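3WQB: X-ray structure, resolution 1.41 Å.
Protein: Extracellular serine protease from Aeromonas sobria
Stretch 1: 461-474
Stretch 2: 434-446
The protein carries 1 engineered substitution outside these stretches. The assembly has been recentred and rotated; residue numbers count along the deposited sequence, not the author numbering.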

# COMPACT_ATOMS: atom_id res chain seq x y z
N SER A 461 -25.10 -9.98 11.58
CA SER A 461 -24.00 -10.28 12.48
C SER A 461 -23.68 -11.75 12.53
O SER A 461 -24.57 -12.60 12.45
CB SER A 461 -24.31 -9.78 13.89
OG SER A 461 -24.63 -8.39 13.89
N SER A 462 -22.40 -12.04 12.72
CA SER A 462 -21.94 -13.41 12.89
C SER A 462 -20.75 -13.40 13.85
O SER A 462 -19.87 -12.56 13.74
CB SER A 462 -21.58 -14.01 11.53
OG SER A 462 -20.98 -15.29 11.65
N THR A 463 -20.75 -14.36 14.77
CA THR A 463 -19.77 -14.40 15.86
C THR A 463 -19.01 -15.72 15.90
O THR A 463 -19.57 -16.77 15.61
CB THR A 463 -20.50 -14.15 17.20
OG1 THR A 463 -21.11 -12.84 17.17
CG2 THR A 463 -19.55 -14.24 18.37
N THR A 464 -17.72 -15.65 16.24
CA THR A 464 -16.89 -16.83 16.48
C THR A 464 -16.06 -16.61 17.74
O THR A 464 -15.71 -15.48 18.08
CB THR A 464 -15.99 -17.16 15.26
OG1 THR A 464 -15.39 -18.45 15.42
CG2 THR A 464 -14.89 -16.12 15.07
N ARG A 465 -15.74 -17.70 18.43
CA ARG A 465 -14.89 -17.63 19.60
C ARG A 465 -13.46 -18.03 19.27
O ARG A 465 -13.22 -19.04 18.62
CB ARG A 465 -15.42 -18.54 20.72
CG ARG A 465 -14.62 -18.41 22.01
CD ARG A 465 -15.27 -19.11 23.18
NE ARG A 465 -14.48 -18.93 24.40
CZ ARG A 465 -13.52 -19.75 24.83
NH1 ARG A 465 -13.19 -20.84 24.15
NH2 ARG A 465 -12.87 -19.45 25.95
N ILE A 466 -12.52 -17.21 19.73
CA ILE A 466 -11.11 -17.57 19.71
C ILE A 466 -10.75 -18.07 21.11
O ILE A 466 -10.87 -17.33 22.10
CB ILE A 466 -10.21 -16.37 19.29
CG1 ILE A 466 -10.50 -15.94 17.84
CG2 ILE A 466 -8.73 -16.66 19.54
CD1 ILE A 466 -10.05 -16.92 16.76
N ALA A 467 -10.31 -19.32 21.21
CA ALA A 467 -10.05 -19.94 22.51
C ALA A 467 -8.67 -19.62 23.07
O ALA A 467 -8.49 -19.55 24.29
CB ALA A 467 -10.24 -21.45 22.43
N THR A 468 -7.71 -19.43 22.16
CA THR A 468 -6.30 -19.31 22.51
C THR A 468 -6.03 -17.98 23.19
O THR A 468 -6.42 -16.93 22.66
CB THR A 468 -5.39 -19.45 21.25
OG1 THR A 468 -5.75 -20.62 20.52
CG2 THR A 468 -3.91 -19.55 21.64
N PRO A 469 -5.35 -18.02 24.35
CA PRO A 469 -4.86 -16.76 24.87
C PRO A 469 -3.75 -16.29 23.94
O PRO A 469 -2.80 -17.03 23.66
CB PRO A 469 -4.31 -17.14 26.26
CG PRO A 469 -3.98 -18.58 26.17
CD PRO A 469 -4.97 -19.17 25.19
N LEU A 470 -3.93 -15.10 23.40
CA LEU A 470 -2.92 -14.47 22.56
C LEU A 470 -3.06 -12.97 22.66
O LEU A 470 -4.18 -12.46 22.75
CB LEU A 470 -3.09 -14.90 21.10
CG LEU A 470 -1.84 -14.88 20.22
CD1 LEU A 470 -0.88 -15.99 20.65
CD2 LEU A 470 -2.19 -15.04 18.74
N THR A 471 -1.94 -12.27 22.63
CA THR A 471 -1.93 -10.82 22.50
C THR A 471 -1.97 -10.52 21.01
O THR A 471 -1.13 -11.00 20.25
CB THR A 471 -0.69 -10.22 23.15
OG1 THR A 471 -0.73 -10.52 24.55
CG2 THR A 471 -0.64 -8.70 22.93
N VAL A 472 -2.96 -9.74 20.60
CA VAL A 472 -3.19 -9.44 19.19
C VAL A 472 -2.16 -8.45 18.66
O VAL A 472 -1.79 -7.48 19.33
CB VAL A 472 -4.60 -8.84 18.97
CG1 VAL A 472 -4.81 -8.47 17.50
CG2 VAL A 472 -5.69 -9.81 19.42
N GLU A 473 -1.69 -8.70 17.44
CA GLU A 473 -1.01 -7.67 16.67
C GLU A 473 -1.95 -7.20 15.57
O GLU A 473 -2.32 -6.02 15.52
CB GLU A 473 0.33 -8.18 16.12
CG GLU A 473 1.36 -8.41 17.23
CD GLU A 473 2.49 -9.33 16.84
OE1 GLU A 473 3.03 -9.21 15.72
OE2 GLU A 473 2.86 -10.18 17.68
N ALA A 474 -2.38 -8.12 14.70
CA ALA A 474 -3.30 -7.77 13.63
C ALA A 474 -4.33 -8.87 13.49
O ALA A 474 -4.10 -10.01 13.93
CB ALA A 474 -2.56 -7.54 12.32
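Stretch 2 434-446: PLVQLPWQKINVT

Two extended segments can pack mainly through their side chains, and this pair from the Aeromonas sobria serine protease is a compact example. Strand 461-466 is faced by strand 441-444 running the other way, their N-to-C directions 149° apart and their axes no closer than 8.3 Å. That separation is too wide for backbone pairing, and no clear hydrogen bond joins the stretches. Together the stretches bury 590 Å².

The alternation of extended chains sets the pattern. Ser462 and Thr464 point toward stretch 2, whereas Thr463 points away; opposite them Gln441 and Ile443 point inward, and Lys442 and Asn444 outward. Ile443, with chi1 m and chi2 at 91°, between wells, fits between two small side chains: its CG2 lies 3.4 Å from Ser462 OG, and its CD1 3.6 Å from Thr464 CB. Val445 CG2 also sits against the serine, 3.8 Å from Ser462 OG. Next along, the side chain of Gln441 extends into the gap between Thr464 and Ile466, whose sideways CA-to-CB bond does not prevent its end from coming nearer.

Beyond the strand pair, stretch 2 passes through Pro439 and Trp440, and the antiparallel register continues in looser form. Leu438, in its mt rotamer, is the main bump here, with 87 Å² covered. Its CD1 meets Ile466 CG2 at 3.8 Å, its CD2 lies 3.9 Å from Thr468 OG1, and its CG is 4.0 Å from Leu470 CD2. Leu470 thus bridges two neighbours, since its CD1 also packs 3.8 Å from Val436 CB. Gln437, between these inward residues, points away. At the far end Leu435 CD1 approaches Glu473 OE1 at 3.6 Å, a carboxylate oxygen already hydrogen-bonded elsewhere in the structure.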

# COMPACT_ATOMS: atom_id res chain seq x y z
N PRO A 434 7.95 -14.88 19.62
CA PRO A 434 7.71 -15.22 18.21
C PRO A 434 6.26 -14.98 17.77
O PRO A 434 5.33 -15.08 18.56
CB PRO A 434 8.07 -16.71 18.14
CG PRO A 434 9.07 -16.88 19.22
CD PRO A 434 8.55 -16.03 20.33
N LEU A 435 6.10 -14.65 16.49
CA LEU A 435 4.78 -14.49 15.91
C LEU A 435 4.02 -15.82 15.92
O LEU A 435 4.57 -16.86 15.55
CB LEU A 435 4.90 -14.00 14.46
CG LEU A 435 3.56 -13.73 13.74
CD1 LEU A 435 2.82 -12.53 14.31
CD2 LEU A 435 3.79 -13.54 12.25
N VAL A 436 2.77 -15.76 16.37
CA VAL A 436 1.84 -16.87 16.27
C VAL A 436 0.75 -16.45 15.29
O VAL A 436 0.12 -15.40 15.43
CB VAL A 436 1.20 -17.18 17.64
CG1 VAL A 436 0.12 -18.25 17.50
CG2 VAL A 436 2.27 -17.63 18.64
N GLN A 437 0.56 -17.28 14.27
CA GLN A 437 -0.52 -17.10 13.31
C GLN A 437 -1.55 -18.18 13.58
O GLN A 437 -1.34 -19.36 13.23
CB GLN A 437 0.03 -17.20 11.89
CG GLN A 437 1.11 -16.18 11.60
CD GLN A 437 1.72 -16.37 10.24
OE1 GLN A 437 1.05 -16.19 9.22
NE2 GLN A 437 3.00 -16.73 10.20
N LEU A 438 -2.66 -17.80 14.21
CA LEU A 438 -3.67 -18.78 14.55
C LEU A 438 -4.30 -19.34 13.29
O LEU A 438 -4.40 -18.64 12.28
CB LEU A 438 -4.75 -18.19 15.47
CG LEU A 438 -4.34 -17.79 16.89
CD1 LEU A 438 -5.54 -17.27 17.66
CD2 LEU A 438 -3.70 -18.95 17.64
N PRO A 439 -4.72 -20.61 13.32
CA PRO A 439 -5.41 -21.15 12.15
C PRO A 439 -6.64 -20.32 11.81
O PRO A 439 -7.32 -19.81 12.71
CB PRO A 439 -5.83 -22.56 12.61
CG PRO A 439 -4.88 -22.90 13.71
CD PRO A 439 -4.57 -21.61 14.40
N TRP A 440 -6.90 -20.16 10.52
CA TRP A 440 -8.14 -19.54 10.05
C TRP A 440 -9.32 -20.29 10.66
O TRP A 440 -9.33 -21.53 10.72
CB TRP A 440 -8.25 -19.62 8.53
CG TRP A 440 -7.40 -18.65 7.76
CD1 TRP A 440 -6.21 -18.91 7.16
CD2 TRP A 440 -7.70 -17.27 7.49
NE1 TRP A 440 -5.74 -17.78 6.53
CE2 TRP A 440 -6.64 -16.76 6.71
CE3 TRP A 440 -8.75 -16.42 7.83
CZ2 TRP A 440 -6.59 -15.43 6.28
CZ3 TRP A 440 -8.72 -15.10 7.39
CH2 TRP A 440 -7.65 -14.62 6.62
N GLN A 441 -10.29 -19.53 11.16
CA GLN A 441 -11.56 -20.07 11.62
C GLN A 441 -12.63 -19.60 10.67
O GLN A 441 -12.88 -18.39 10.54
CB GLN A 441 -11.89 -19.60 13.04
CG GLN A 441 -11.02 -20.24 14.08
CD GLN A 441 -11.52 -20.06 15.50
OE1 GLN A 441 -12.63 -19.57 15.77
NE2 GLN A 441 -10.69 -20.47 16.43
N LYS A 442 -13.26 -20.56 9.99
CA LYS A 442 -14.30 -20.26 9.00
C LYS A 442 -15.69 -20.45 9.60
O LYS A 442 -15.96 -21.44 10.28
CB LYS A 442 -14.13 -21.14 7.75
CG LYS A 442 -15.09 -20.78 6.61
CD LYS A 442 -14.65 -21.35 5.28
CE LYS A 442 -15.53 -20.83 4.15
NZ LYS A 442 -14.95 -21.12 2.80
N ILE A 443 -16.56 -19.48 9.32
CA ILE A 443 -17.93 -19.51 9.78
C ILE A 443 -18.84 -19.44 8.56
O ILE A 443 -18.94 -18.39 7.92
CB ILE A 443 -18.24 -18.33 10.75
CG1 ILE A 443 -17.22 -18.26 11.90
CG2 ILE A 443 -19.66 -18.43 11.29
CD1 ILE A 443 -16.01 -17.39 11.62
N ASN A 444 -19.48 -20.55 8.24
CA ASN A 444 -20.50 -20.57 7.20
C ASN A 444 -21.83 -20.13 7.79
O ASN A 444 -22.24 -20.62 8.84
CB ASN A 444 -20.64 -21.96 6.57
CG ASN A 444 -19.39 -22.40 5.83
OD1 ASN A 444 -18.89 -21.69 4.95
ND2 ASN A 444 -18.89 -23.57 6.17
N VAL A 445 -22.49 -19.19 7.12
CA VAL A 445 -23.70 -18.57 7.65
C VAL A 445 -24.90 -19.12 6.88
O VAL A 445 -24.85 -19.24 5.66
CB VAL A 445 -23.61 -17.03 7.56
CG1 VAL A 445 -24.90 -16.36 8.03
CG2 VAL A 445 -22.43 -16.52 8.39
N THR A 446 -25.95 -19.46 7.62
CA THR A 446 -27.13 -20.11 7.04
C THR A 446 -28.43 -19.54 7.59
O THR A 446 -28.45 -18.89 8.64
CB THR A 446 -27.12 -21.64 7.31
OG1 THR A 446 -27.11 -21.88 8.72
CG2 THR A 446 -25.92 -22.33 6.66